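Local coordinates for protein RNA-dependent RNA polymerase (Toscana virus, PDB 6QW0) that probably cleaves host mRNAs behind their caps through the manganese-dependent cap-snatching endonuclease at the N-terminus of the viral L protein, providing primers for viral transcription, at residues F110-E118 with V124-T132; D56-Q64 with N187-L195. All coordinates share one frame; numbering follows the deposited sequence.

Contact 1: F110-E118 with V124-T132; sequences FQSPDMIIE and VYVVEFTTT. With MN3 (manganese (III) ion), chain C; SO4 (sulfate ion), chain G.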
# COMPACT_ATOMS: atom_id res chain seq x y z
N PHE A 110 -5.76 -18.14 0.76
CA PHE A 110 -4.86 -17.74 1.83
C PHE A 110 -3.86 -16.68 1.39
O PHE A 110 -2.92 -16.37 2.13
CB PHE A 110 -4.14 -18.97 2.38
CG PHE A 110 -5.09 -20.06 2.81
CD1 PHE A 110 -6.04 -19.81 3.78
CD2 PHE A 110 -5.05 -21.30 2.21
CE1 PHE A 110 -6.93 -20.80 4.17
CE2 PHE A 110 -5.93 -22.30 2.60
CZ PHE A 110 -6.87 -22.04 3.58
N GLN A 111 -4.05 -16.11 0.20
CA GLN A 111 -3.32 -14.90 -0.16
C GLN A 111 -3.80 -13.72 0.67
O GLN A 111 -4.97 -13.65 1.07
CB GLN A 111 -3.49 -14.59 -1.65
CG GLN A 111 -2.75 -15.53 -2.57
CD GLN A 111 -2.67 -14.98 -3.98
OE1 GLN A 111 -3.69 -14.78 -4.63
NE2 GLN A 111 -1.46 -14.73 -4.46
N SER A 112 -2.90 -12.77 0.90
CA SER A 112 -3.17 -11.64 1.79
C SER A 112 -2.62 -10.35 1.19
O SER A 112 -1.51 -9.91 1.53
CB SER A 112 -2.57 -11.89 3.18
OG SER A 112 -2.86 -10.82 4.06
N PRO A 113 -3.38 -9.70 0.31
CA PRO A 113 -2.98 -8.38 -0.18
C PRO A 113 -2.95 -7.37 0.96
O PRO A 113 -3.46 -7.61 2.06
CB PRO A 113 -4.07 -8.02 -1.20
CG PRO A 113 -4.98 -9.24 -1.30
CD PRO A 113 -4.77 -10.03 -0.05
N ASP A 114 -2.35 -6.21 0.70
CA ASP A 114 -2.17 -5.23 1.78
C ASP A 114 -3.49 -4.71 2.32
O ASP A 114 -3.60 -4.39 3.51
CB ASP A 114 -1.31 -4.06 1.30
CG ASP A 114 0.17 -4.41 1.26
OD1 ASP A 114 0.70 -4.87 2.29
OD2 ASP A 114 0.80 -4.27 0.19
N MSE A 115 -4.51 -4.58 1.46
CA MSE A 115 -5.82 -4.13 1.91
C MSE A 115 -6.92 -4.88 1.15
O MSE A 115 -6.81 -5.08 -0.06
CB MSE A 115 -6.02 -2.62 1.73
CG MSE A 115 -4.87 -1.70 2.20
SE MSE A 115 -5.35 0.16 1.99
CE MSE A 115 -6.60 0.26 3.50
N ILE A 116 -7.97 -5.30 1.87
CA ILE A 116 -9.23 -5.76 1.28
C ILE A 116 -10.33 -4.96 1.96
O ILE A 116 -10.59 -5.14 3.16
CB ILE A 116 -9.47 -7.27 1.44
CG1 ILE A 116 -8.29 -8.08 0.92
CG2 ILE A 116 -10.76 -7.70 0.72
CD1 ILE A 116 -8.39 -9.59 1.20
N ILE A 117 -10.97 -4.06 1.21
CA ILE A 117 -11.93 -3.11 1.75
C ILE A 117 -13.31 -3.44 1.19
O ILE A 117 -13.52 -3.44 -0.03
CB ILE A 117 -11.54 -1.67 1.40
CG1 ILE A 117 -10.10 -1.38 1.84
CG2 ILE A 117 -12.52 -0.69 2.02
CD1 ILE A 117 -9.51 -0.15 1.18
N GLU A 118 -14.27 -3.69 2.08
CA GLU A 118 -15.64 -4.01 1.72
C GLU A 118 -16.53 -2.80 1.99
O GLU A 118 -16.45 -2.20 3.07
CB GLU A 118 -16.10 -5.24 2.52
CG GLU A 118 -17.58 -5.55 2.53
CD GLU A 118 -17.87 -7.03 2.27
OE1 GLU A 118 -17.20 -7.89 2.87
OE2 GLU A 118 -18.77 -7.32 1.46
N VAL A 124 -15.84 -4.61 -3.49
CA VAL A 124 -14.65 -4.95 -2.72
C VAL A 124 -13.45 -4.33 -3.41
O VAL A 124 -13.27 -4.48 -4.62
CB VAL A 124 -14.47 -6.46 -2.56
CG1 VAL A 124 -13.17 -6.75 -1.82
CG2 VAL A 124 -15.67 -7.07 -1.82
N TYR A 125 -12.62 -3.62 -2.64
CA TYR A 125 -11.44 -2.97 -3.19
C TYR A 125 -10.21 -3.69 -2.64
O TYR A 125 -10.06 -3.83 -1.42
CB TYR A 125 -11.45 -1.48 -2.85
CG TYR A 125 -12.66 -0.78 -3.42
CD1 TYR A 125 -12.65 -0.27 -4.71
CD2 TYR A 125 -13.85 -0.69 -2.69
CE1 TYR A 125 -13.78 0.34 -5.25
CE2 TYR A 125 -14.98 -0.09 -3.22
CZ TYR A 125 -14.94 0.43 -4.50
OH TYR A 125 -16.06 1.03 -5.01
N VAL A 126 -9.36 -4.17 -3.53
CA VAL A 126 -8.13 -4.87 -3.16
C VAL A 126 -6.97 -3.95 -3.51
O VAL A 126 -6.88 -3.47 -4.65
CB VAL A 126 -8.02 -6.23 -3.87
CG1 VAL A 126 -6.67 -6.88 -3.60
CG2 VAL A 126 -9.17 -7.16 -3.45
N VAL A 127 -6.11 -3.66 -2.53
CA VAL A 127 -5.02 -2.71 -2.70
C VAL A 127 -3.71 -3.39 -2.32
O VAL A 127 -3.62 -4.02 -1.27
CB VAL A 127 -5.22 -1.43 -1.86
CG1 VAL A 127 -4.13 -0.42 -2.18
CG2 VAL A 127 -6.59 -0.82 -2.11
N GLU A 128 -2.70 -3.27 -3.18
CA GLU A 128 -1.40 -3.86 -2.90
C GLU A 128 -0.33 -2.79 -3.03
O GLU A 128 -0.32 -2.04 -4.01
CB GLU A 128 -1.09 -5.04 -3.81
CG GLU A 128 0.28 -5.65 -3.59
CD GLU A 128 0.47 -6.26 -2.20
OE1 GLU A 128 -0.50 -6.60 -1.50
OE2 GLU A 128 1.64 -6.42 -1.81
N PHE A 129 0.56 -2.74 -2.03
CA PHE A 129 1.69 -1.81 -1.99
C PHE A 129 2.97 -2.54 -2.36
O PHE A 129 3.16 -3.71 -2.04
CB PHE A 129 1.89 -1.21 -0.59
CG PHE A 129 0.64 -0.68 0.08
CD1 PHE A 129 -0.25 0.15 -0.58
CD2 PHE A 129 0.41 -0.96 1.42
CE1 PHE A 129 -1.39 0.64 0.08
CE2 PHE A 129 -0.71 -0.47 2.08
CZ PHE A 129 -1.60 0.33 1.41
N THR A 130 3.90 -1.82 -3.00
CA THR A 130 5.19 -2.43 -3.28
C THR A 130 6.21 -1.31 -3.46
O THR A 130 5.86 -0.14 -3.59
CB THR A 130 5.11 -3.37 -4.50
OG1 THR A 130 6.31 -4.16 -4.61
CG2 THR A 130 4.89 -2.59 -5.78
N THR A 131 7.49 -1.69 -3.36
CA THR A 131 8.59 -0.74 -3.47
C THR A 131 9.59 -1.25 -4.49
O THR A 131 9.56 -2.42 -4.89
CB THR A 131 9.32 -0.56 -2.13
OG1 THR A 131 10.01 -1.77 -1.80
CG2 THR A 131 8.34 -0.24 -1.00
N THR A 132 10.50 -0.37 -4.91
CA THR A 132 11.63 -0.78 -5.73
C THR A 132 12.80 0.14 -5.41
O THR A 132 12.61 1.32 -5.13
CB THR A 132 11.33 -0.72 -7.23
OG1 THR A 132 12.49 -1.15 -7.95
CG2 THR A 132 10.96 0.69 -7.67
MN MN3 C . 2.79 -5.17 -0.34
S SO4 G . 8.12 -5.05 -1.53
O1 SO4 G . 8.24 -3.73 -0.92
O2 SO4 G . 8.24 -6.06 -0.49
O3 SO4 G . 6.83 -5.20 -2.22
O4 SO4 G . 9.20 -5.21 -2.49
O HOH W 1 0.42 -8.25 0.57
O HOH W 2 3.20 -7.04 1.05
O HOH W 3 4.69 -6.36 -1.07

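Contact 2: D56-Q64 with N187-L195; sequences DGQSGSTIQ and NEIVFRFRL. With SO4 (sulfate ion), chain E.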
# COMPACT_ATOMS: atom_id res chain seq x y z
N ASP A 56 4.75 22.77 9.57
CA ASP A 56 3.36 22.37 9.53
C ASP A 56 2.90 22.24 8.08
O ASP A 56 3.03 23.18 7.29
CB ASP A 56 2.49 23.38 10.28
N GLY A 57 2.39 21.06 7.72
CA GLY A 57 1.85 20.83 6.40
C GLY A 57 2.85 20.45 5.32
O GLY A 57 2.42 20.19 4.19
N GLN A 58 4.14 20.42 5.62
CA GLN A 58 5.12 19.95 4.64
C GLN A 58 4.97 18.44 4.47
O GLN A 58 4.33 17.76 5.27
CB GLN A 58 6.54 20.28 5.09
CG GLN A 58 7.07 19.36 6.19
CD GLN A 58 8.59 19.41 6.33
OE1 GLN A 58 9.16 20.46 6.64
NE2 GLN A 58 9.23 18.28 6.09
N SER A 59 5.60 17.90 3.42
CA SER A 59 5.66 16.45 3.28
C SER A 59 6.29 15.83 4.53
O SER A 59 7.23 16.38 5.12
CB SER A 59 6.47 16.06 2.05
OG SER A 59 5.81 16.45 0.86
N GLY A 60 5.74 14.70 4.95
CA GLY A 60 6.19 14.01 6.14
C GLY A 60 5.33 14.23 7.36
O GLY A 60 5.62 13.65 8.42
N SER A 61 4.26 15.02 7.25
CA SER A 61 3.42 15.30 8.41
C SER A 61 2.71 14.07 8.93
O SER A 61 2.23 14.08 10.07
CB SER A 61 2.38 16.37 8.07
OG SER A 61 1.55 15.93 7.01
N THR A 62 2.64 12.99 8.15
CA THR A 62 2.03 11.77 8.67
C THR A 62 2.97 10.93 9.52
O THR A 62 2.54 9.91 10.06
CB THR A 62 1.50 10.88 7.54
OG1 THR A 62 2.59 10.41 6.74
CG2 THR A 62 0.49 11.62 6.68
N ILE A 63 4.24 11.30 9.65
CA ILE A 63 5.21 10.47 10.35
C ILE A 63 5.05 10.67 11.85
O ILE A 63 5.01 11.81 12.34
CB ILE A 63 6.64 10.80 9.90
CG1 ILE A 63 6.80 10.49 8.40
CG2 ILE A 63 7.66 10.04 10.73
CD1 ILE A 63 8.01 11.18 7.78
N GLN A 64 5.01 9.59 12.59
CA GLN A 64 4.92 9.57 14.04
C GLN A 64 6.32 9.56 14.65
O GLN A 64 7.27 9.03 14.06
CB GLN A 64 4.14 8.35 14.51
CG GLN A 64 2.71 8.31 13.97
CD GLN A 64 1.99 9.63 14.13
OE1 GLN A 64 1.71 10.06 15.25
NE2 GLN A 64 1.68 10.28 13.01
N ASN A 187 3.88 12.76 -2.98
CA ASN A 187 5.02 13.23 -2.20
C ASN A 187 5.09 12.56 -0.83
O ASN A 187 6.19 12.30 -0.33
CB ASN A 187 4.97 14.75 -2.06
CG ASN A 187 5.39 15.46 -3.33
OD1 ASN A 187 5.90 14.85 -4.27
ND2 ASN A 187 5.17 16.77 -3.36
N GLU A 188 3.95 12.31 -0.19
CA GLU A 188 4.00 11.69 1.14
C GLU A 188 4.52 10.26 1.05
O GLU A 188 5.36 9.84 1.85
CB GLU A 188 2.62 11.73 1.80
CG GLU A 188 2.65 11.42 3.30
CD GLU A 188 3.25 12.56 4.13
OE1 GLU A 188 3.44 13.67 3.57
OE2 GLU A 188 3.55 12.34 5.31
N ILE A 189 4.06 9.49 0.06
CA ILE A 189 4.57 8.14 -0.15
C ILE A 189 6.07 8.17 -0.43
O ILE A 189 6.85 7.43 0.18
CB ILE A 189 3.78 7.45 -1.27
CG1 ILE A 189 2.33 7.20 -0.81
CG2 ILE A 189 4.45 6.15 -1.69
CD1 ILE A 189 1.32 7.13 -1.95
N VAL A 190 6.49 9.00 -1.39
CA VAL A 190 7.91 9.06 -1.75
C VAL A 190 8.74 9.56 -0.57
O VAL A 190 9.80 9.00 -0.26
CB VAL A 190 8.10 9.93 -3.00
CG1 VAL A 190 9.60 10.08 -3.31
CG2 VAL A 190 7.39 9.32 -4.20
N PHE A 191 8.28 10.61 0.11
CA PHE A 191 9.01 11.13 1.27
C PHE A 191 9.23 10.05 2.33
O PHE A 191 10.33 9.89 2.88
CB PHE A 191 8.27 12.33 1.85
CG PHE A 191 9.03 13.07 2.90
CD1 PHE A 191 8.94 12.70 4.24
CD2 PHE A 191 9.83 14.16 2.57
CE1 PHE A 191 9.62 13.38 5.22
CE2 PHE A 191 10.53 14.85 3.55
CZ PHE A 191 10.42 14.47 4.88
N ARG A 192 8.17 9.29 2.66
CA ARG A 192 8.30 8.23 3.65
C ARG A 192 9.21 7.11 3.17
O ARG A 192 9.95 6.52 3.97
CB ARG A 192 6.91 7.67 4.00
CG ARG A 192 6.01 8.67 4.74
CD ARG A 192 4.63 8.05 5.11
NE ARG A 192 4.77 6.91 6.02
CZ ARG A 192 4.44 6.92 7.31
NH1 ARG A 192 3.93 8.01 7.87
NH2 ARG A 192 4.64 5.83 8.04
N PHE A 193 9.17 6.79 1.86
CA PHE A 193 10.04 5.76 1.30
C PHE A 193 11.50 6.17 1.42
O PHE A 193 12.35 5.37 1.82
CB PHE A 193 9.66 5.48 -0.16
CG PHE A 193 10.49 4.41 -0.83
CD1 PHE A 193 10.61 3.14 -0.27
CD2 PHE A 193 11.10 4.66 -2.05
CE1 PHE A 193 11.35 2.15 -0.90
CE2 PHE A 193 11.84 3.67 -2.69
CZ PHE A 193 11.97 2.42 -2.12
N ARG A 194 11.80 7.43 1.09
CA ARG A 194 13.19 7.89 1.15
C ARG A 194 13.71 7.81 2.58
O ARG A 194 14.85 7.38 2.81
CB ARG A 194 13.28 9.32 0.62
CG ARG A 194 13.01 9.43 -0.87
CD ARG A 194 13.07 10.88 -1.29
NE ARG A 194 12.98 11.04 -2.74
CZ ARG A 194 13.11 12.20 -3.36
NH1 ARG A 194 13.35 13.31 -2.67
NH2 ARG A 194 13.01 12.26 -4.68
N LEU A 195 12.89 8.21 3.54
CA LEU A 195 13.31 8.15 4.94
C LEU A 195 13.48 6.70 5.39
O LEU A 195 14.41 6.37 6.12
CB LEU A 195 12.31 8.88 5.82
CG LEU A 195 12.63 8.85 7.31
CD1 LEU A 195 13.99 9.52 7.57
CD2 LEU A 195 11.52 9.54 8.09
S SO4 E . 11.90 15.53 -6.25
O1 SO4 E . 11.80 16.96 -5.98
O2 SO4 E . 13.15 15.01 -5.69
O3 SO4 E . 11.88 15.32 -7.69
O4 SO4 E . 10.77 14.87 -5.63
O HOH W 4 3.12 15.22 1.19
O HOH W 5 4.68 6.92 10.99

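Contact 1: F110-E118 with V124-T132
Strands 115-118 and 124-131 form an antiparallel hairpin, their axes 4.6 Å apart at closest approach, with Met-115/Val-127 and Ile-117/Tyr-125 as hydrogen-bonded pairs and Ile-116/Val-126 as a non-hydrogen-bonded pair. Asp-114 and Met-115 both face Val-127, a classic beta bulge. Asp-114 OD2 reaches one manganese at 2.2 Å and also takes the backbone N-H of Phe-129, N to OD2 2.7 Å, on its anti side and close to the carboxylate plane; a second bound manganese lies about 3 Å from the side chain. Glu-128 divides its oxygens: OE2 lies 2.2 Å from the first metal, while OE1 accepts Asp-114 N at 2.9 Å. The bend at chi2 (64°) folds its carboxylate back toward the aspartate. Water 1 joins the same OE1 to Ser-112 O. The carbonyl O of Phe-129, two waters and His-79 complete the coordination. The Phe-129 ring crosses the Asp-114 carboxylate obliquely, CD2 to CG 3.5 Å, their planes 18° apart, and selenomethionine Met-115 makes an oblique Met-aromatic contact, SE to CZ 3.8 Å. Ile-116, Val-124 and Val-126 share the sheet face opposite Met-115 and Val-127, with Pro-113 against Val-126. In this metal-binding hairpin of a PDDEXK-type nuclease, the cation probably offsets the repulsion between two carboxylates whose metal-bound oxygens, Asp-114 OD2 and Glu-128 OE2, sit 3.1 Å apart, while backbone N-H groups fix how each is turned.

Contact 2: D56-Q64 with N187-L195
Glu-188, on helix 183-203, reaches into the two overlapping beta turns, type II then type I, of the loop 56-64 and supplies most of the polar contact. Its OE1 receives Gly-60 N at 2.9 Å in a nearly straight bond (174°) on the syn side, tilted 29° from the carboxylate plane. OE2 takes two donors from Thr-62: the hydroxyl, OG1 to OE2 2.6 Å, on the anti side, and the backbone N from above the carboxylate plane. Arg-192 then gives NH1 to Thr-62 OG1 at 3.0 Å, nearly in the guanidinium plane; chi1 of 65° sets that hydroxyl between the two charged groups, accepting from one and donating to the other. The guanidinium is also held by Phe-81, whose backbone O accepts NH2 and whose ring makes a cation-pi contact. Water 4 links Ser-59 OG to Glu-188 OE1.

The Phe-191 ring packs against the turn, the polar Ser-59 O over one face near the rim (3.7 Å from CZ). Apolar contact comes from Ile-63 CD1, in plane at the ring edge and 3.9 Å from Leu-195 CD2. The buried carboxylate thus meets three protein donors and a water, and the threonine hydroxyl bridges it to Arg-192, which would probably favour an ionised Glu-188.

Contact 1 is nested inside the long chain loop that contact 2 closes, and their centres lie 21 Å apart. They meet where strand 124-131 runs out against helix 183-203: Thr-131 CB packs 3.6 Å from Phe-193 CE1, and Thr-132 O comes within 3.3 Å of Phe-193 CZ. Only contact 1 supplies metal ligands, whereas the Arg-192 side chain of contact 2 is about 14 Å from a manganese. A second route runs through helix 77-82, which brings His-79 to the metal of contact 1 and Phe-81 to Arg-192 of contact 2. The loop 56-64 is thereby tied, at second hand, to an element of the metal site.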